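Leucine aminopeptidase (Legionella pneumophila, PDB 5GNE) is a zinc-containing enzyme of peptidase family M28, which probably removes amino acids one at a time from the N-terminus of peptides. Local coordinates at residues Q49-R52 / P53-G56; Q250-Q254 / K255-V259; K288-T291 / E292-A295; M358-F361 / T362-G365. All coordinates share one frame; numbering follows the deposited sequence.

Contact 1. Residues Q49-R52 / P53-G56; sequences QKMR and PVCG
Met-51 and Cys-55, one helical turn apart near the end of helix 42-55, form the tight part of this contact. The Met-51 chain is bent at both of its outer torsions (chi2 -52°, chi3 -62°), which curls the methyl CE back over the sulfur of Cys-55, 3.6 Å from SG. The backbone closes here as well: Cys-55 N donates to Met-51 O at 2.6 Å, and the amide of Gly-56 bonds to Arg-52 O at 2.8 Å from above the carbonyl plane. Cys-55 SG is at the same time joined to Cys-15 in a disulfide, while Met-51 leans on Leu-16 and Gln-19, so this flank is pinned to helix 14-20.

The other side is looser. Pro-53 and Val-54 are exposed; Pro-53 has no N-H for Gln-49 O, its CD lying 3.9 Å from that oxygen, and Val-54 N has no bond to the turn before either. The helix kinks here. Arg-52 leaves the turn altogether: with CG anti to the backbone N (chi1 -173°) and the chain extended to NE, its side chain touches His-344 and comes about 4 Å from a bound zinc ion, and NH1 makes a long, weak ion pair with Glu-239. Gly-56, with positive phi, ends the helix; the arrangement is a helix C-terminus that sets an arginine beside the dizinc site of an M28 peptidase.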
loop_
_atom_site.group_PDB
_atom_site.type_symbol
_atom_site.label_atom_id
_atom_site.label_comp_id
_atom_site.label_asym_id
_atom_site.label_seq_id
_atom_site.Cartn_x
_atom_site.Cartn_y
_atom_site.Cartn_z
ATOM N N GLN A 49 -15.829 10.953 0.466
ATOM C CA GLN A 49 -15.331 10.661 -0.870
ATOM C C GLN A 49 -15.390 11.899 -1.725
ATOM O O GLN A 49 -14.503 12.176 -2.514
ATOM C CB GLN A 49 -16.150 9.536 -1.520
ATOM C CG GLN A 49 -15.795 8.137 -1.053
ATOM C CD GLN A 49 -14.309 7.937 -0.823
ATOM O OE1 GLN A 49 -13.489 8.156 -1.713
ATOM N NE2 GLN A 49 -13.954 7.518 0.388
ATOM N N LYS A 50 -16.455 12.656 -1.561
ATOM C CA LYS A 50 -16.672 13.837 -2.372
ATOM C C LYS A 50 -15.705 14.979 -2.021
ATOM O O LYS A 50 -15.298 15.739 -2.903
ATOM C CB LYS A 50 -18.134 14.262 -2.198
ATOM C CG LYS A 50 -18.638 15.418 -3.034
ATOM C CD LYS A 50 -20.130 15.613 -2.713
ATOM C CE LYS A 50 -20.566 17.075 -2.763
ATOM N NZ LYS A 50 -21.918 17.275 -2.161
ATOM N N MET A 51 -15.304 15.080 -0.749
ATOM C CA MET A 51 -14.398 16.146 -0.324
ATOM C C MET A 51 -12.929 15.762 -0.441
ATOM O O MET A 51 -12.053 16.617 -0.311
ATOM C CB MET A 51 -14.706 16.568 1.114
ATOM C CG MET A 51 -16.110 17.179 1.291
ATOM S SD MET A 51 -16.472 18.537 0.141
ATOM C CE MET A 51 -15.206 19.694 0.620
ATOM N N ARG A 52 -12.659 14.489 -0.719
ATOM C CA ARG A 52 -11.283 13.994 -0.759
ATOM C C ARG A 52 -10.292 14.764 -1.675
ATOM O O ARG A 52 -9.155 15.002 -1.270
ATOM C CB ARG A 52 -11.281 12.505 -1.120
ATOM C CG ARG A 52 -9.911 11.872 -1.023
ATOM C CD ARG A 52 -9.999 10.373 -1.077
ATOM N NE ARG A 52 -8.677 9.754 -1.083
ATOM C CZ ARG A 52 -8.475 8.441 -1.002
ATOM N NH1 ARG A 52 -9.514 7.612 -0.877
ATOM N NH2 ARG A 52 -7.236 7.960 -1.031
ATOM N N PRO A 53 -10.698 15.145 -2.899
ATOM C CA PRO A 53 -9.767 15.945 -3.729
ATOM C C PRO A 53 -9.395 17.313 -3.120
ATOM O O PRO A 53 -8.273 17.789 -3.266
ATOM C CB PRO A 53 -10.545 16.163 -5.033
ATOM C CG PRO A 53 -11.572 15.109 -5.058
ATOM C CD PRO A 53 -11.960 14.873 -3.612
ATOM N N VAL A 54 -10.374 17.964 -2.512
ATOM C CA VAL A 54 -10.181 19.260 -1.873
ATOM C C VAL A 54 -9.532 19.148 -0.493
ATOM O O VAL A 54 -8.600 19.886 -0.168
ATOM C CB VAL A 54 -11.525 20.013 -1.760
ATOM C CG1 VAL A 54 -11.362 21.275 -0.985
ATOM C CG2 VAL A 54 -12.069 20.301 -3.155
ATOM N N CYS A 55 -10.034 18.212 0.306
ATOM C CA CYS A 55 -9.745 18.171 1.728
ATOM C C CYS A 55 -8.851 17.030 2.179
ATOM O O CYS A 55 -8.503 16.958 3.358
ATOM C CB CYS A 55 -11.052 18.095 2.507
ATOM S SG CYS A 55 -12.092 19.556 2.334
ATOM N N GLY A 56 -8.538 16.103 1.276
ATOM C CA GLY A 56 -7.648 15.000 1.610
ATOM C C GLY A 56 -8.368 13.791 2.154
ATOM O O GLY A 56 -9.554 13.817 2.463
#

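Contact 2. Residues Q250-Q254 / K255-V259; sequences QDFLQ and KKIPV
With CG of Asp-251 anti to its own nitrogen (chi1 -172°) and Lys-255 extended beyond CG, the two side chains converge one turn apart and cross obliquely. The carboxylate oxygen OD2 of Asp-251 meets Lys-255 first at CE, 3.3 Å away, and then at NZ in a salt bridge of 3.4 Å, so the carboxylate lies alongside the end of the lysine, its charge at the long end of a salt bridge. Both residues also touch Tyr-160 of strand 157-164.

Helix 243-254 ends here in a Schellman motif: Lys-256 takes positive phi, Ile-257 N reaches back to Phe-252 O at 3.1 Å in the carbonyl plane, and Lys-256 N bonds to Leu-253 O from well above that carbonyl's plane. The reversal brings Ile-257 back onto the last turn. Its CD1 lies over one face of the Phe-252 ring, 4.0 Å above the plane and offset toward the rim, while CB is 3.8 Å from CD2 of Phe-252. Further along, as strand 259-264 begins, Val-259 CG2 comes within 3.7 Å of the same Phe-252 CD2, the two side chains crossing at about a right angle. Tyr-231 and Trp-321 make edge-to-face contacts with the phenylalanine ring.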
loop_
_atom_site.group_PDB
_atom_site.type_symbol
_atom_site.label_atom_id
_atom_site.label_comp_id
_atom_site.label_asym_id
_atom_site.label_seq_id
_atom_site.Cartn_x
_atom_site.Cartn_y
_atom_site.Cartn_z
ATOM N N GLN A 250 0.803 -2.322 13.347
ATOM C CA GLN A 250 0.697 -2.664 14.754
ATOM C C GLN A 250 1.103 -4.137 14.978
ATOM O O GLN A 250 1.791 -4.448 15.958
ATOM C CB GLN A 250 -0.722 -2.386 15.268
ATOM C CG GLN A 250 -1.067 -0.899 15.242
ATOM C CD GLN A 250 -0.123 -0.047 16.096
ATOM O OE1 GLN A 250 0.055 -0.304 17.291
ATOM N NE2 GLN A 250 0.478 0.974 15.486
ATOM N N ASP A 251 0.697 -5.026 14.076
ATOM C CA ASP A 251 1.059 -6.439 14.210
ATOM C C ASP A 251 2.576 -6.647 14.089
ATOM O O ASP A 251 3.165 -7.423 14.855
ATOM C CB ASP A 251 0.326 -7.277 13.165
ATOM C CG ASP A 251 0.513 -8.770 13.374
ATOM O OD1 ASP A 251 -0.145 -9.306 14.294
ATOM O OD2 ASP A 251 1.270 -9.418 12.611
ATOM N N PHE A 252 3.221 -5.904 13.189
ATOM C CA PHE A 252 4.676 -5.942 13.078
ATOM C C PHE A 252 5.346 -5.388 14.355
ATOM O O PHE A 252 6.417 -5.836 14.770
ATOM C CB PHE A 252 5.141 -5.110 11.881
ATOM C CG PHE A 252 5.232 -5.887 10.595
ATOM C CD1 PHE A 252 4.079 -6.297 9.939
ATOM C CD2 PHE A 252 6.468 -6.218 10.051
ATOM C CE1 PHE A 252 4.158 -7.019 8.753
ATOM C CE2 PHE A 252 6.550 -6.950 8.868
ATOM C CZ PHE A 252 5.389 -7.350 8.220
ATOM N N LEU A 253 4.719 -4.381 14.955
ATOM C CA LEU A 253 5.275 -3.761 16.144
ATOM C C LEU A 253 5.171 -4.705 17.334
ATOM O O LEU A 253 6.131 -4.879 18.086
ATOM C CB LEU A 253 4.563 -2.440 16.445
ATOM C CG LEU A 253 4.988 -1.241 15.587
ATOM C CD1 LEU A 253 4.144 -0.007 15.895
ATOM C CD2 LEU A 253 6.462 -0.945 15.807
ATOM N N GLN A 254 4.002 -5.315 17.494
ATOM C CA GLN A 254 3.791 -6.295 18.544
ATOM C C GLN A 254 4.713 -7.504 18.422
ATOM O O GLN A 254 5.275 -7.966 19.411
ATOM C CB GLN A 254 2.333 -6.741 18.542
ATOM C CG GLN A 254 1.428 -5.679 19.126
ATOM C CD GLN A 254 -0.012 -5.800 18.680
ATOM O OE1 GLN A 254 -0.461 -6.866 18.256
ATOM N NE2 GLN A 254 -0.749 -4.697 18.774
ATOM N N LYS A 255 4.908 -7.985 17.200
ATOM C CA LYS A 255 5.749 -9.153 16.994
ATOM C C LYS A 255 7.210 -8.769 16.958
ATOM O O LYS A 255 8.078 -9.634 16.825
ATOM C CB LYS A 255 5.385 -9.845 15.692
ATOM C CG LYS A 255 4.181 -10.722 15.802
ATOM C CD LYS A 255 3.805 -11.234 14.436
ATOM C CE LYS A 255 2.432 -11.869 14.494
ATOM N NZ LYS A 255 2.226 -12.647 13.267
ATOM N N LYS A 256 7.480 -7.480 17.135
ATOM C CA LYS A 256 8.852 -7.010 17.151
ATOM C C LYS A 256 9.645 -7.398 15.902
ATOM O O LYS A 256 10.847 -7.604 15.978
ATOM C CB LYS A 256 9.552 -7.545 18.399
ATOM C CG LYS A 256 10.256 -6.509 19.262
ATOM C CD LYS A 256 9.335 -5.880 20.296
ATOM C CE LYS A 256 10.068 -4.780 21.063
ATOM N NZ LYS A 256 9.205 -4.080 22.053
ATOM N N ILE A 257 8.973 -7.555 14.764
ATOM C CA ILE A 257 9.677 -7.795 13.509
ATOM C C ILE A 257 10.469 -6.572 13.045
ATOM O O ILE A 257 9.890 -5.505 12.809
ATOM C CB ILE A 257 8.709 -8.212 12.404
ATOM C CG1 ILE A 257 8.000 -9.515 12.786
ATOM C CG2 ILE A 257 9.453 -8.414 11.097
ATOM C CD1 ILE A 257 6.739 -9.775 11.983
ATOM N N PRO A 258 11.801 -6.708 12.932
ATOM C CA PRO A 258 12.550 -5.521 12.471
ATOM C C PRO A 258 12.455 -5.344 10.959
ATOM O O PRO A 258 12.616 -6.309 10.224
ATOM C CB PRO A 258 13.993 -5.811 12.901
ATOM C CG PRO A 258 14.054 -7.331 13.020
ATOM C CD PRO A 258 12.673 -7.804 13.392
ATOM N N VAL A 259 12.285 -4.102 10.520
ATOM C CA VAL A 259 12.035 -3.781 9.125
ATOM C C VAL A 259 12.862 -2.594 8.631
ATOM O O VAL A 259 12.719 -1.463 9.108
ATOM C CB VAL A 259 10.555 -3.457 8.890
ATOM C CG1 VAL A 259 10.370 -2.831 7.509
ATOM C CG2 VAL A 259 9.707 -4.698 9.059
#

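Contact 3. Residues K288-T291 / E292-A295; sequences KGLT and EFTA
The first two turns of helix 288-302, the helical arm of a beta-alpha-beta unit between strands 279-282 and 306-309, bring Leu-290 against Phe-293 and Thr-294. Leu-290 O accepts two bonds from one residue. Thr-294 donates to it through N at 3.0 Å and through OG1 at 2.9 Å, and the two donors arrive from opposite faces of the carbonyl plane. The hydroxyl is placed there by its first torsion (chi1 -53°), which sets OG1 beside the threonine's own nitrogen; it also has a hydrogen-bonding partner in Thr-329 OG1. Phe-293 brings CB to 3.3 Å from Leu-290 O, and that oxygen lies at the edge of the ring, near its plane. Leu-290 CD1 approaches Phe-293 CD2 at 4.1 Å, the two side chains slanting past each other.

Glu-292 turns back along the helix toward Lys-288. Its OE2 rests 3.5 Å from CG of the lysine, whereas NZ of Lys-288 stays 4.4 Å from that oxygen, beyond a salt bridge, though the opposite charges may still attract weakly. Thr-291 OG1 bonds to Asp-287 O. Thr-291, Thr-294 and Ala-295 touch Leu-281 of strand 279-282, and Ala-295 also Val-306 and Tyr-308. With Leu-290 and Phe-293 turned to helix 355-373 and Lys-288 and Glu-292 to the solvent side, this is the amphipathic helix of a beta-alpha-beta crossover.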
loop_
_atom_site.group_PDB
_atom_site.type_symbol
_atom_site.label_atom_id
_atom_site.label_comp_id
_atom_site.label_asym_id
_atom_site.label_seq_id
_atom_site.Cartn_x
_atom_site.Cartn_y
_atom_site.Cartn_z
ATOM N N LYS A 288 13.451 10.014 2.592
ATOM C CA LYS A 288 14.169 10.642 1.487
ATOM C C LYS A 288 15.327 9.783 1.030
ATOM O O LYS A 288 15.513 9.617 -0.162
ATOM C CB LYS A 288 14.677 12.036 1.902
ATOM C CG LYS A 288 15.419 12.867 0.828
ATOM C CD LYS A 288 14.563 13.227 -0.378
ATOM C CE LYS A 288 15.324 14.096 -1.406
ATOM N NZ LYS A 288 15.652 15.492 -0.926
ATOM N N GLY A 289 16.018 9.141 1.968
ATOM C CA GLY A 289 17.084 8.201 1.645
ATOM C C GLY A 289 16.631 7.021 0.797
ATOM O O GLY A 289 17.194 6.754 -0.254
ATOM N N LEU A 290 15.598 6.322 1.254
ATOM C CA LEU A 290 15.021 5.210 0.508
ATOM C C LEU A 290 14.491 5.671 -0.855
ATOM O O LEU A 290 14.536 4.926 -1.841
ATOM C CB LEU A 290 13.902 4.546 1.323
ATOM C CG LEU A 290 13.499 3.109 0.973
ATOM C CD1 LEU A 290 14.724 2.197 0.979
ATOM C CD2 LEU A 290 12.433 2.567 1.937
ATOM N N THR A 291 13.969 6.893 -0.901
ATOM C CA THR A 291 13.444 7.459 -2.150
ATOM C C THR A 291 14.539 7.804 -3.161
ATOM O O THR A 291 14.378 7.532 -4.354
ATOM C CB THR A 291 12.579 8.708 -1.867
ATOM O OG1 THR A 291 11.482 8.331 -1.016
ATOM C CG2 THR A 291 12.037 9.308 -3.163
ATOM N N GLU A 292 15.670 8.342 -2.706
ATOM C CA GLU A 292 16.763 8.583 -3.642
ATOM C C GLU A 292 17.247 7.244 -4.189
ATOM O O GLU A 292 17.557 7.133 -5.373
ATOM C CB GLU A 292 17.932 9.358 -3.001
ATOM C CG GLU A 292 17.546 10.525 -2.101
ATOM C CD GLU A 292 18.718 11.100 -1.276
ATOM O OE1 GLU A 292 19.810 10.490 -1.250
ATOM O OE2 GLU A 292 18.538 12.175 -0.650
ATOM N N PHE A 293 17.278 6.230 -3.327
ATOM C CA PHE A 293 17.642 4.868 -3.716
ATOM C C PHE A 293 16.731 4.352 -4.833
ATOM O O PHE A 293 17.209 3.842 -5.847
ATOM C CB PHE A 293 17.573 3.961 -2.489
ATOM C CG PHE A 293 17.795 2.483 -2.776
ATOM C CD1 PHE A 293 19.016 2.019 -3.236
ATOM C CD2 PHE A 293 16.793 1.566 -2.526
ATOM C CE1 PHE A 293 19.226 0.669 -3.454
ATOM C CE2 PHE A 293 16.996 0.204 -2.747
ATOM C CZ PHE A 293 18.207 -0.242 -3.215
ATOM N N THR A 294 15.420 4.499 -4.650
ATOM C CA THR A 294 14.452 4.061 -5.661
ATOM C C THR A 294 14.687 4.789 -6.995
ATOM O O THR A 294 14.671 4.174 -8.064
ATOM C CB THR A 294 13.001 4.276 -5.165
ATOM O OG1 THR A 294 12.832 3.662 -3.880
ATOM C CG2 THR A 294 11.993 3.675 -6.144
ATOM N N ALA A 295 14.920 6.094 -6.918
ATOM C CA ALA A 295 15.269 6.898 -8.092
ATOM C C ALA A 295 16.476 6.311 -8.841
ATOM O O ALA A 295 16.449 6.193 -10.058
ATOM C CB ALA A 295 15.522 8.352 -7.702
#

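Contact 4. Residues M358-F361 / T362-G365; sequences MVNF and TKLG
Thr-362 meets Met-358 one turn back, where both of its donors converge on a single carbonyl. Its backbone N reaches Met-358 O at 2.8 Å, and its hydroxyl OG1 reaches the same oxygen at 3.0 Å from above the carbonyl plane. A chi1 of -51° points OG1 back to the preceding turn, opposite the carbonyl carbon, and Val-211 and Glu-214 of helix 202-221 touch the side chain as well.

Lys-363 follows, its N bonded to Val-359 O at 2.9 Å. The extended chain runs alongside two residues of the previous turn: CD passes 4.0 Å from OD1 of Asn-360, and CE lies 4.2 Å from CG1 of Val-359. Its methylenes thus do the touching on this flank. Leu-364 is next; its N donates to Asn-360 O, its CB lies 3.6 Å from Phe-361 O, and its branched end turns to Thr-294, Leu-297 and Leu-298 of helix 288-302. Gly-365 closes the turn with a nearly straight bond from its N to Phe-361 O (2.9 Å, 175° at the hydrogen). Phe-361 itself faces away from these residues, touching Ala-268 and the ring of His-357 edge-to-face.

Through the second bond at Met-358 O, a buried threonine hydroxyl has its acceptor within its own helix, consistent with its place beside Ile-114 and Val-211, with Glu-214 also touching the residue.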
loop_
_atom_site.group_PDB
_atom_site.type_symbol
_atom_site.label_atom_id
_atom_site.label_comp_id
_atom_site.label_asym_id
_atom_site.label_seq_id
_atom_site.Cartn_x
_atom_site.Cartn_y
_atom_site.Cartn_z
ATOM N N MET A 358 3.222 -1.576 -15.722
ATOM C CA MET A 358 3.277 -2.553 -14.654
ATOM C C MET A 358 4.544 -3.379 -14.693
ATOM O O MET A 358 5.184 -3.603 -13.646
ATOM C CB MET A 358 2.067 -3.449 -14.744
ATOM C CG MET A 358 0.792 -2.677 -14.540
ATOM S SD MET A 358 -0.594 -3.773 -14.387
ATOM C CE MET A 358 -1.874 -2.604 -14.292
ATOM N N VAL A 359 4.931 -3.804 -15.895
ATOM C CA VAL A 359 6.181 -4.531 -16.036
ATOM C C VAL A 359 7.319 -3.677 -15.471
ATOM O O VAL A 359 8.169 -4.185 -14.761
ATOM C CB VAL A 359 6.499 -4.902 -17.518
ATOM C CG1 VAL A 359 7.967 -5.304 -17.658
ATOM C CG2 VAL A 359 5.603 -6.029 -18.004
ATOM N N ASN A 360 7.323 -2.375 -15.752
ATOM C CA ASN A 360 8.375 -1.509 -15.210
ATOM C C ASN A 360 8.339 -1.419 -13.671
ATOM O O ASN A 360 9.388 -1.466 -13.032
ATOM C CB ASN A 360 8.318 -0.115 -15.835
ATOM C CG ASN A 360 8.906 -0.076 -17.268
ATOM O OD1 ASN A 360 9.682 -0.962 -17.673
ATOM N ND2 ASN A 360 8.549 0.963 -18.025
ATOM N N PHE A 361 7.150 -1.299 -13.072
ATOM C CA PHE A 361 7.036 -1.371 -11.605
ATOM C C PHE A 361 7.504 -2.723 -11.057
ATOM O O PHE A 361 8.147 -2.781 -10.006
ATOM C CB PHE A 361 5.603 -1.118 -11.147
ATOM C CG PHE A 361 5.212 0.328 -11.138
ATOM C CD1 PHE A 361 4.647 0.912 -12.261
ATOM C CD2 PHE A 361 5.422 1.108 -10.013
ATOM C CE1 PHE A 361 4.289 2.260 -12.273
ATOM C CE2 PHE A 361 5.055 2.455 -10.012
ATOM C CZ PHE A 361 4.489 3.031 -11.146
ATOM N N THR A 362 7.229 -3.805 -11.779
ATOM C CA THR A 362 7.795 -5.095 -11.380
ATOM C C THR A 362 9.314 -5.096 -11.427
ATOM O O THR A 362 9.963 -5.571 -10.491
ATOM C CB THR A 362 7.261 -6.254 -12.262
ATOM O OG1 THR A 362 5.839 -6.173 -12.284
ATOM C CG2 THR A 362 7.645 -7.596 -11.695
ATOM N N LYS A 363 9.883 -4.516 -12.486
ATOM C CA LYS A 363 11.333 -4.371 -12.550
ATOM C C LYS A 363 11.839 -3.605 -11.339
ATOM O O LYS A 363 12.749 -4.075 -10.633
ATOM C CB LYS A 363 11.764 -3.675 -13.832
ATOM C CG LYS A 363 11.671 -4.557 -15.062
ATOM C CD LYS A 363 12.061 -3.835 -16.349
ATOM C CE LYS A 363 12.138 -4.846 -17.495
ATOM N NZ LYS A 363 12.202 -4.238 -18.827
ATOM N N LEU A 364 11.234 -2.447 -11.082
ATOM C CA LEU A 364 11.651 -1.621 -9.965
ATOM C C LEU A 364 11.622 -2.380 -8.659
ATOM O O LEU A 364 12.609 -2.421 -7.955
ATOM C CB LEU A 364 10.766 -0.386 -9.856
ATOM C CG LEU A 364 11.098 0.477 -8.638
ATOM C CD1 LEU A 364 12.530 0.958 -8.689
ATOM C CD2 LEU A 364 10.134 1.658 -8.578
ATOM N N GLY A 365 10.493 -3.020 -8.372
ATOM C CA GLY A 365 10.350 -3.882 -7.215
ATOM C C GLY A 365 11.434 -4.937 -7.062
ATOM O O GLY A 365 11.961 -5.157 -5.955
#

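Contacts 3 and 4 are the pair that meet: their helices, 288-302 and 355-373, pack together where Thr-294 CG2 lies 3.7 Å from Leu-364 CD2, with centres about 16 Å apart. Contact 2 belongs to the same M28 family region but stands off, its nearest atoms about 8 Å from contact 3 and about 14 Å from contact 4. Contact 1 is remote from all three, with centres about 29 to 32 Å away. It nevertheless comes closest to the metals: the side chain of Arg-52 is about 4 Å from a zinc ion, that of Phe-361 in contact 4 about 12 Å, and contacts 2 and 3 lie away from the site.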